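Local coordinates for conserved hypothetical protein (Bacteroides thetaiotaomicron, PDB 2FB0) that is of unknown function but may be an oxidoreductase related to antibiotic biosynthesis monooxygenases, at residues Glu23-Leu28 against Gly79-Leu84. Sequence-based numbering, arbitrary orientation. Where two conformers were deposited one is given.
Sequences EAAKEL and GIIQEL
Ala-24 and Ile-81 bring their CA atoms to 6.6 Å where two helical segments run nearly antiparallel, their axes 162° apart in direction and 9.5 Å apart at closest approach. The methyl of Ala-24 points toward the other helix and lands between two consecutive isoleucines: its CB is 3.7 Å from CG2 of Ile-80, the branch anti to that residue's own backbone N, which comes in from the partly exposed margin of the seam, and 3.8 Å from CG1 of Ile-81. No hydrogen bond crosses between the segments. Ile-81 has CG1 anti to its carbonyl carbon (chi1 -60°) and chi2 extended at 165°, which carries CD1 past Ala-24 to lie against the backbone of Ala-25, 3.9 Å from its N and 4.0 Å from its CB. Helices 18-32 and 72-84 lie side by side on one face of the four-stranded antiparallel sheet, as in the ferredoxin-like dimeric alpha-beta barrel fold to which this family belongs. Toward the sheet, Ala-25 touches Thr-43 of strand 38-46, and Ile-81 rests on Met-87 of strand 86-93. Leu-28 continues the seam along helix 72-84 against His-73, Tyr-77 and Val-78.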
loop_
_atom_site.group_PDB
_atom_site.type_symbol
_atom_site.label_atom_id
_atom_site.label_comp_id
_atom_site.label_asym_id
_atom_site.label_seq_id
_atom_site.Cartn_x
_atom_site.Cartn_y
_atom_site.Cartn_z
ATOM N N GLU A 23 7.223 -12.001 -7.783
ATOM C CA GLU A 23 8.677 -12.078 -7.924
ATOM C C GLU A 23 9.196 -10.986 -8.851
ATOM O O GLU A 23 10.226 -10.374 -8.570
ATOM C CB GLU A 23 9.135 -13.475 -8.391
ATOM C CG GLU A 23 10.531 -13.535 -9.049
ATOM C CD GLU A 23 11.718 -13.269 -8.107
ATOM O OE1 GLU A 23 11.533 -13.103 -6.883
ATOM O OE2 GLU A 23 12.863 -13.229 -8.608
ATOM N N ALA A 24 8.479 -10.733 -9.946
ATOM C CA ALA A 24 8.885 -9.672 -10.883
ATOM C C ALA A 24 8.835 -8.297 -10.197
ATOM O O ALA A 24 9.718 -7.467 -10.402
ATOM C CB ALA A 24 8.016 -9.680 -12.147
ATOM N N ALA A 25 7.805 -8.078 -9.382
ATOM C CA ALA A 25 7.684 -6.849 -8.590
ATOM C C ALA A 25 8.813 -6.744 -7.560
ATOM O O ALA A 25 9.402 -5.684 -7.390
ATOM C CB ALA A 25 6.327 -6.773 -7.921
ATOM N N LYS A 26 9.122 -7.855 -6.902
ATOM C CA LYS A 26 10.259 -7.930 -5.985
ATOM C C LYS A 26 11.589 -7.606 -6.652
ATOM O O LYS A 26 12.412 -6.898 -6.071
ATOM C CB LYS A 26 10.315 -9.294 -5.306
ATOM C CG LYS A 26 9.289 -9.454 -4.191
ATOM C CD LYS A 26 9.156 -10.910 -3.756
ATOM C CE LYS A 26 10.407 -11.427 -3.073
ATOM N NZ LYS A 26 10.169 -12.849 -2.667
ATOM N N GLU A 27 11.788 -8.114 -7.868
ATOM C CA GLU A 27 12.988 -7.813 -8.644
ATOM C C GLU A 27 13.037 -6.334 -9.025
ATOM O O GLU A 27 14.085 -5.701 -8.925
ATOM C CB GLU A 27 13.075 -8.718 -9.883
ATOM C CG GLU A 27 12.886 -10.187 -9.537
ATOM C CD GLU A 27 13.208 -11.124 -10.681
ATOM O OE1 GLU A 27 12.393 -11.232 -11.618
ATOM O OE2 GLU A 27 14.270 -11.777 -10.627
ATOM N N LEU A 28 11.894 -5.785 -9.431
ATOM C CA LEU A 28 11.777 -4.370 -9.771
ATOM C C LEU A 28 12.009 -3.491 -8.513
ATOM O O LEU A 28 12.593 -2.412 -8.595
ATOM C CB LEU A 28 10.409 -4.065 -10.418
ATOM C CG LEU A 28 10.135 -2.617 -10.858
ATOM C CD1 LEU A 28 11.226 -2.078 -11.807
ATOM C CD2 LEU A 28 8.742 -2.464 -11.479
ATOM N N GLY A 79 6.825 -4.612 -18.069
ATOM C CA GLY A 79 6.418 -5.443 -19.201
ATOM C C GLY A 79 5.998 -6.831 -18.727
ATOM O O GLY A 79 4.923 -7.298 -19.066
ATOM N N ILE A 80 6.839 -7.461 -17.912
ATOM C CA ILE A 80 6.547 -8.787 -17.344
ATOM C C ILE A 80 5.253 -8.807 -16.526
ATOM O O ILE A 80 4.383 -9.668 -16.735
ATOM C CB ILE A 80 7.731 -9.340 -16.521
ATOM C CG1 ILE A 80 8.895 -9.717 -17.449
ATOM C CG2 ILE A 80 7.301 -10.576 -15.697
ATOM C CD1 ILE A 80 10.246 -9.818 -16.749
ATOM N N ILE A 81 5.114 -7.853 -15.603
ATOM C CA ILE A 81 3.922 -7.814 -14.747
ATOM C C ILE A 81 2.663 -7.599 -15.587
ATOM O O ILE A 81 1.640 -8.251 -15.355
ATOM C CB ILE A 81 4.048 -6.756 -13.606
ATOM C CG1 ILE A 81 5.253 -7.085 -12.711
ATOM C CG2 ILE A 81 2.776 -6.694 -12.779
ATOM C CD1 ILE A 81 5.683 -5.925 -11.775
ATOM N N GLN A 82 2.751 -6.709 -16.577
ATOM C CA GLN A 82 1.624 -6.427 -17.475
ATOM C C GLN A 82 1.182 -7.633 -18.308
ATOM O O GLN A 82 0.018 -7.749 -18.676
ATOM C CB GLN A 82 1.952 -5.246 -18.397
ATOM C CG GLN A 82 1.818 -3.910 -17.684
ATOM C CD GLN A 82 2.206 -2.720 -18.547
ATOM O OE1 GLN A 82 1.583 -1.661 -18.460
ATOM N NE2 GLN A 82 3.243 -2.879 -19.369
ATOM N N GLU A 83 2.124 -8.524 -18.592
ATOM C CA GLU A 83 1.856 -9.734 -19.347
ATOM C C GLU A 83 1.191 -10.789 -18.462
ATOM O O GLU A 83 0.401 -11.605 -18.936
ATOM C CB GLU A 83 3.177 -10.250 -19.933
ATOM C CG GLU A 83 3.074 -10.957 -21.272
ATOM C CD GLU A 83 2.326 -10.192 -22.358
ATOM O OE1 GLU A 83 2.350 -8.940 -22.391
ATOM O OE2 GLU A 83 1.692 -10.871 -23.191
ATOM N N LEU A 84 1.496 -10.740 -17.167
ATOM C CA LEU A 84 0.968 -11.681 -16.167
ATOM C C LEU A 84 -0.301 -11.222 -15.461
ATOM O O LEU A 84 -1.045 -12.039 -14.914
ATOM C CB LEU A 84 2.041 -11.950 -15.102
ATOM C CG LEU A 84 3.314 -12.698 -15.490
ATOM C CD1 LEU A 84 4.428 -12.416 -14.472
ATOM C CD2 LEU A 84 3.055 -14.204 -15.631
#